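PDB 3U9L: 3-oxoacyl-[acyl-carrier-protein] reductase from Sinorhizobium meliloti, which probably catalyses the NADPH-dependent reduction of 3-oxoacyl groups carried on acyl carrier protein, as a member of the short-chain dehydrogenase/reductase family. Local coordinates for residues G86-N94 and M133-I144. Numbering follows the deposited sequence.
Sequences GRIDVLIHN and MRRQKHGLLIWI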
ATOM      1  N   GLY A  86       8.160  20.736  25.627  1.00 28.09           N
ATOM      2  CA  GLY A  86       7.819  19.648  26.534  1.00 28.69           C
ATOM      3  C   GLY A  86       6.994  18.502  25.887  1.00 26.93           C
ATOM      4  O   GLY A  86       7.000  17.389  26.407  1.00 26.11           O
ATOM      5  N   ARG A  87       6.319  18.771  24.765  1.00 25.45           N
ATOM      6  CA  ARG A  87       5.412  17.774  24.181  1.00 24.68           C
ATOM      7  C   ARG A  87       5.015  18.130  22.752  1.00 25.33           C
ATOM      8  O   ARG A  87       5.264  19.268  22.278  1.00 24.67           O
ATOM      9  CB  ARG A  87       4.155  17.693  25.036  1.00 24.37           C
ATOM     10  CG  ARG A  87       3.333  19.011  24.960  1.00 25.12           C
ATOM     11  CD  ARG A  87       2.202  19.041  26.005  1.00 27.42           C
ATOM     12  NE  ARG A  87       1.183  20.017  25.588  1.00 28.64           N
ATOM     13  CZ  ARG A  87       1.243  21.323  25.854  1.00 30.82           C
ATOM     14  NH1 ARG A  87       0.288  22.135  25.405  1.00 31.03           N
ATOM     15  NH2 ARG A  87       2.252  21.820  26.569  1.00 29.48           N
ATOM     16  N   ILE A  88       4.383  17.159  22.070  1.00 24.36           N
ATOM     17  CA  ILE A  88       3.684  17.427  20.821  1.00 21.35           C
ATOM     18  C   ILE A  88       2.253  16.994  20.957  1.00 22.59           C
ATOM     19  O   ILE A  88       2.002  15.852  21.329  1.00 21.26           O
ATOM     20  CB  ILE A  88       4.353  16.710  19.642  1.00 23.22           C
ATOM     21  CG1 ILE A  88       5.797  17.207  19.515  1.00 24.82           C
ATOM     22  CG2 ILE A  88       3.534  16.904  18.352  1.00 19.98           C
ATOM     23  CD1 ILE A  88       6.637  16.430  18.566  1.00 24.69           C
ATOM     24  N   ASP A  89       1.308  17.920  20.737  1.00 21.88           N
ATOM     25  CA  ASP A  89      -0.112  17.615  20.930  1.00 22.21           C
ATOM     26  C   ASP A  89      -0.722  17.008  19.683  1.00 22.64           C
ATOM     27  O   ASP A  89      -1.628  16.184  19.796  1.00 20.38           O
ATOM     28  CB  ASP A  89      -0.944  18.833  21.299  1.00 23.18           C
ATOM     29  CG  ASP A  89      -0.553  19.428  22.652  1.00 26.38           C
ATOM     30  OD1 ASP A  89      -0.418  18.676  23.646  1.00 24.39           O
ATOM     31  OD2 ASP A  89      -0.356  20.666  22.718  1.00 28.00           O
ATOM     32  N   VAL A  90      -0.260  17.465  18.515  1.00 20.15           N
ATOM     33  CA  VAL A  90      -0.799  17.070  17.214  1.00 20.79           C
ATOM     34  C   VAL A  90       0.389  16.830  16.262  1.00 20.81           C
ATOM     35  O   VAL A  90       1.275  17.709  16.085  1.00 19.86           O
ATOM     36  CB  VAL A  90      -1.732  18.172  16.603  1.00 19.19           C
ATOM     37  CG1 VAL A  90      -2.340  17.727  15.284  1.00 18.94           C
ATOM     38  CG2 VAL A  90      -2.802  18.592  17.584  1.00 19.01           C
ATOM     39  N   LEU A  91       0.398  15.659  15.648  1.00 18.31           N
ATOM     40  CA  LEU A  91       1.426  15.266  14.708  1.00 19.26           C
ATOM     41  C   LEU A  91       0.723  15.089  13.350  1.00 20.51           C
ATOM     42  O   LEU A  91      -0.231  14.281  13.225  1.00 19.11           O
ATOM     43  CB  LEU A  91       2.082  13.973  15.187  1.00 20.17           C
ATOM     44  CG  LEU A  91       3.116  13.314  14.277  1.00 20.69           C
ATOM     45  CD1 LEU A  91       4.242  14.349  14.043  1.00 21.20           C
ATOM     46  CD2 LEU A  91       3.676  12.006  14.870  1.00 17.99           C
ATOM     47  N   ILE A  92       1.139  15.892  12.367  1.00 17.74           N
ATOM     48  CA  ILE A  92       0.512  15.870  11.048  1.00 19.61           C
ATOM     49  C   ILE A  92       1.457  15.289  10.000  1.00 20.13           C
ATOM     50  O   ILE A  92       2.448  15.921   9.597  1.00 19.73           O
ATOM     51  CB  ILE A  92      -0.099  17.257  10.621  1.00 20.31           C
ATOM     52  CG1 ILE A  92      -0.919  17.900  11.760  1.00 19.43           C
ATOM     53  CG2 ILE A  92      -0.938  17.102   9.340  1.00 19.34           C
ATOM     54  CD1 ILE A  92      -1.585  19.294  11.366  1.00 19.25           C
ATOM     55  N   HIS A  93       1.163  14.051   9.601  1.00 18.13           N
ATOM     56  CA  HIS A  93       1.945  13.382   8.588  1.00 18.73           C
ATOM     57  C   HIS A  93       1.495  13.845   7.194  1.00 21.20           C
ATOM     58  O   HIS A  93       0.425  13.460   6.700  1.00 20.60           O
ATOM     59  CB  HIS A  93       1.796  11.865   8.685  1.00 17.30           C
ATOM     60  CG  HIS A  93       2.468  11.275   9.880  1.00 19.28           C
ATOM     61  ND1 HIS A  93       3.824  11.139   9.969  1.00 18.67           N
ATOM     62  CD2 HIS A  93       1.948  10.779  11.037  1.00 16.84           C
ATOM     63  CE1 HIS A  93       4.139  10.549  11.118  1.00 17.56           C
ATOM     64  NE2 HIS A  93       3.022  10.342  11.783  1.00 18.59           N
ATOM     65  N   ASN A  94       2.335  14.618   6.533  1.00 21.02           N
ATOM     66  CA  ASN A  94       1.961  15.191   5.245  1.00 21.75           C
ATOM     67  C   ASN A  94       3.072  15.020   4.231  1.00 24.63           C
ATOM     68  O   ASN A  94       2.801  14.902   3.051  1.00 26.91           O
ATOM     69  CB  ASN A  94       1.591  16.671   5.410  1.00 21.88           C
ATOM     70  CG  ASN A  94       1.403  17.390   4.058  1.00 24.77           C
ATOM     71  OD1 ASN A  94       0.415  17.184   3.366  1.00 26.04           O
ATOM     72  ND2 ASN A  94       2.336  18.239   3.712  1.00 23.65           N
HETATM   73  N   MSE A 133       4.592  11.126  22.926  1.00 20.78           N
HETATM   74  CA  MSE A 133       3.153  11.208  22.984  1.00 21.20           C
HETATM   75  C   MSE A 133       2.569  10.106  23.863  1.00 21.40           C
HETATM   76  O   MSE A 133       1.623  10.330  24.547  1.00 21.80           O
HETATM   77  CB  MSE A 133       2.530  11.282  21.592  1.00 20.54           C
HETATM   78  CG  MSE A 133       3.102  12.388  20.688  1.00 20.59           C
HETATM   79 SE   MSE A 133       2.541  12.451  18.856  1.00 35.55          SE
HETATM   80  CE  MSE A 133       0.815  12.888  19.187  1.00 19.83           C
ATOM     81  N   ARG A 134       3.218   8.961  23.882  1.00 19.80           N
ATOM     82  CA  ARG A 134       2.792   7.877  24.698  1.00 21.45           C
ATOM     83  C   ARG A 134       2.980   8.178  26.179  1.00 24.76           C
ATOM     84  O   ARG A 134       2.162   7.817  26.967  1.00 24.94           O
ATOM     85  CB  ARG A 134       3.478   6.585  24.312  1.00 21.62           C
ATOM     86  CG  ARG A 134       2.972   5.979  23.030  1.00 21.33           C
ATOM     87  CD  ARG A 134       3.468   4.602  22.751  1.00 20.49           C
ATOM     88  NE  ARG A 134       4.808   4.490  22.263  1.00 22.08           N
ATOM     89  CZ  ARG A 134       5.846   4.191  23.016  1.00 25.03           C
ATOM     90  NH1 ARG A 134       5.685   3.986  24.300  1.00 24.99           N
ATOM     91  NH2 ARG A 134       7.021   4.084  22.494  1.00 23.95           N
ATOM     92  N   ARG A 135       4.052   8.866  26.528  1.00 23.70           N
ATOM     93  CA  ARG A 135       4.235   9.326  27.925  1.00 26.20           C
ATOM     94  C   ARG A 135       3.155  10.302  28.359  1.00 26.71           C
ATOM     95  O   ARG A 135       2.739  10.306  29.521  1.00 27.35           O
ATOM     96  CB  ARG A 135       5.633   9.910  28.114  1.00 27.06           C
ATOM     97  CG  ARG A 135       6.594   8.823  27.777  1.00 29.28           C
ATOM     98  CD  ARG A 135       7.831   8.894  28.505  1.00 30.89           C
ATOM     99  NE  ARG A 135       8.719   9.906  27.983  1.00 30.46           N
ATOM    100  CZ  ARG A 135       9.644   9.695  27.060  1.00 30.92           C
ATOM    101  NH1 ARG A 135       9.763   8.516  26.454  1.00 33.61           N
ATOM    102  NH2 ARG A 135      10.445  10.696  26.720  1.00 31.95           N
ATOM    103  N   GLN A 136       2.658  11.114  27.437  1.00 23.08           N
ATOM    104  CA  GLN A 136       1.573  12.000  27.792  1.00 23.17           C
ATOM    105  C   GLN A 136       0.269  11.256  27.982  1.00 24.64           C
ATOM    106  O   GLN A 136      -0.631  11.774  28.586  1.00 25.95           O
ATOM    107  CB  GLN A 136       1.379  13.109  26.744  1.00 23.56           C
ATOM    108  CG  GLN A 136       2.621  13.954  26.470  1.00 23.84           C
ATOM    109  CD  GLN A 136       3.137  14.691  27.734  1.00 26.60           C
ATOM    110  OE1 GLN A 136       2.369  15.033  28.612  1.00 26.25           O
ATOM    111  NE2 GLN A 136       4.437  14.936  27.793  1.00 26.44           N
ATOM    112  N   LYS A 137       0.132  10.076  27.380  1.00 24.45           N
ATOM    113  CA  LYS A 137      -1.164   9.411  27.307  1.00 25.96           C
ATOM    114  C   LYS A 137      -2.246  10.257  26.637  1.00 25.89           C
ATOM    115  O   LYS A 137      -3.416  10.185  26.985  1.00 24.41           O
ATOM    116  CB  LYS A 137      -1.621   8.947  28.684  1.00 28.58           C
ATOM    117  CG  LYS A 137      -0.778   7.827  29.223  1.00 30.68           C
ATOM    118  CD  LYS A 137      -1.072   7.763  30.748  1.00 35.69           C
ATOM    119  CE  LYS A 137       0.151   7.301  31.511  1.00 38.07           C
ATOM    120  NZ  LYS A 137       0.336   5.837  31.197  1.00 46.09           N
ATOM    121  N   HIS A 138      -1.855  11.021  25.625  1.00 23.76           N
ATOM    122  CA  HIS A 138      -2.763  11.959  25.010  1.00 25.53           C
ATOM    123  C   HIS A 138      -2.079  12.451  23.728  1.00 25.07           C
ATOM    124  O   HIS A 138      -0.851  12.474  23.675  1.00 23.76           O
ATOM    125  CB  HIS A 138      -2.948  13.151  25.948  1.00 26.98           C
ATOM    126  CG  HIS A 138      -4.189  13.930  25.713  1.00 33.33           C
ATOM    127  ND1 HIS A 138      -4.195  15.168  25.077  1.00 35.24           N
ATOM    128  CD2 HIS A 138      -5.490  13.682  26.044  1.00 35.01           C
ATOM    129  CE1 HIS A 138      -5.433  15.636  25.032  1.00 36.78           C
ATOM    130  NE2 HIS A 138      -6.240  14.748  25.616  1.00 40.33           N
ATOM    131  N   GLY A 139      -2.845  12.865  22.722  1.00 22.28           N
ATOM    132  CA  GLY A 139      -2.225  13.381  21.492  1.00 21.84           C
ATOM    133  C   GLY A 139      -3.112  13.041  20.290  1.00 22.42           C
ATOM    134  O   GLY A 139      -4.042  12.231  20.413  1.00 21.21           O
ATOM    135  N   LEU A 140      -2.823  13.624  19.136  1.00 19.87           N
ATOM    136  CA  LEU A 140      -3.628  13.371  17.935  1.00 20.11           C
ATOM    137  C   LEU A 140      -2.699  13.230  16.799  1.00 21.16           C
ATOM    138  O   LEU A 140      -1.830  14.109  16.615  1.00 20.12           O
ATOM    139  CB  LEU A 140      -4.566  14.531  17.653  1.00 20.53           C
ATOM    140  CG  LEU A 140      -5.382  14.608  16.336  1.00 21.68           C
ATOM    141  CD1 LEU A 140      -6.470  13.492  16.236  1.00 20.59           C
ATOM    142  CD2 LEU A 140      -6.038  15.987  16.252  1.00 20.76           C
ATOM    143  N   LEU A 141      -2.831  12.109  16.067  1.00 20.43           N
ATOM    144  CA  LEU A 141      -2.158  11.916  14.795  1.00 19.40           C
ATOM    145  C   LEU A 141      -3.144  12.231  13.703  1.00 19.82           C
ATOM    146  O   LEU A 141      -4.295  11.715  13.689  1.00 19.64           O
ATOM    147  CB  LEU A 141      -1.696  10.449  14.608  1.00 20.72           C
ATOM    148  CG  LEU A 141      -0.272  10.109  14.990  1.00 20.32           C
ATOM    149  CD1 LEU A 141      -0.126  10.596  16.477  1.00 22.26           C
ATOM    150  CD2 LEU A 141      -0.056   8.636  14.888  1.00 18.02           C
ATOM    151  N   ILE A 142      -2.702  13.054  12.765  1.00 17.13           N
ATOM    152  CA  ILE A 142      -3.500  13.309  11.577  1.00 17.46           C
ATOM    153  C   ILE A 142      -2.665  12.866  10.395  1.00 18.34           C
ATOM    154  O   ILE A 142      -1.503  13.274  10.240  1.00 18.89           O
ATOM    155  CB  ILE A 142      -3.858  14.851  11.463  1.00 18.42           C
ATOM    156  CG1 ILE A 142      -4.635  15.332  12.694  1.00 19.27           C
ATOM    157  CG2 ILE A 142      -4.610  15.165  10.191  1.00 19.15           C
ATOM    158  CD1 ILE A 142      -5.058  16.793  12.623  1.00 20.73           C
ATOM    159  N   TRP A 143      -3.249  12.056   9.521  1.00 16.46           N
ATOM    160  CA  TRP A 143      -2.514  11.606   8.347  1.00 16.71           C
ATOM    161  C   TRP A 143      -3.190  12.229   7.142  1.00 16.63           C
ATOM    162  O   TRP A 143      -4.427  12.266   7.071  1.00 16.68           O
ATOM    163  CB  TRP A 143      -2.627  10.073   8.257  1.00 15.40           C
ATOM    164  CG  TRP A 143      -2.080   9.299   9.451  1.00 15.52           C
ATOM    165  CD1 TRP A 143      -2.655   9.188  10.716  1.00 16.05           C
ATOM    166  CD2 TRP A 143      -0.891   8.507   9.480  1.00 15.81           C
ATOM    167  NE1 TRP A 143      -1.871   8.349  11.529  1.00 16.07           N
ATOM    168  CE2 TRP A 143      -0.800   7.915  10.790  1.00 17.48           C
ATOM    169  CE3 TRP A 143       0.103   8.213   8.533  1.00 17.14           C
ATOM    170  CZ2 TRP A 143       0.259   7.079  11.148  1.00 15.74           C
ATOM    171  CZ3 TRP A 143       1.112   7.355   8.881  1.00 16.58           C
ATOM    172  CH2 TRP A 143       1.202   6.817  10.175  1.00 15.61           C
ATOM    173  N   ILE A 144      -2.416  12.718   6.189  1.00 17.27           N
ATOM    174  CA  ILE A 144      -3.006  13.180   4.917  1.00 17.54           C
ATOM    175  C   ILE A 144      -2.905  12.027   3.996  1.00 18.74           C
ATOM    176  O   ILE A 144      -1.808  11.628   3.568  1.00 20.43           O
ATOM    177  CB  ILE A 144      -2.274  14.389   4.292  1.00 20.60           C
ATOM    178  CG1 ILE A 144      -2.036  15.473   5.326  1.00 20.28           C
ATOM    179  CG2 ILE A 144      -3.017  14.887   2.992  1.00 21.72           C
ATOM    180  CD1 ILE A 144      -3.268  15.908   6.024  1.00 21.46           C
TER
HETATM  181  O   HOH W   1       1.393  14.274  23.468  1.00 20.53           O
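The imidazole of H93 lies on the indole of W143, its CD2 3.8 Å above the middle of the six-membered ring, in a face-to-face stack with the planes 28° apart. Both side chains turn CG away from their own carbonyl carbon (chi1 -71° for H93), which sends the rings out side by side from neighbouring strands. The histidine can stack and still use its rim: NE2 is hydrogen-bonded to OD1 of N126 on helix 108-136, while M167 and A171 of helix 158-179 pack on the tryptophan. With an alanine at W143, the H93 ring would probably lose its stacking partner and a gap would be likely to open against helix 158-179. Strands 90-93 and 139-144 are the parallel fourth and fifth strands of the Rossmann-type sheet of this family, joined through helix 108-136 in a right-handed beta-alpha-beta crossover. Backbone bonds alternate between them, the straightest from I142 N to L91 O (2.8 Å, 175°). On the face opposite the rings, branched V90 and I142 suit the extended backbone and meet CG1 to CD1 at 3.9 Å. Selenomethionine M133 bends its flexible chain so that SE reaches L91 CB at 4.0 Å; G139, whose backbone angles suit glycine, lies beside its CE. Toward the exposed end packing thins: a water bridges I88 O and H138 O, Q136 NE2 merely approaches R87 CB at 3.9 Å, and R87 forms a salt bridge with D89, NE to OD1 2.9 Å, while D89 OD2 accepts a hydrogen bond from I7 N.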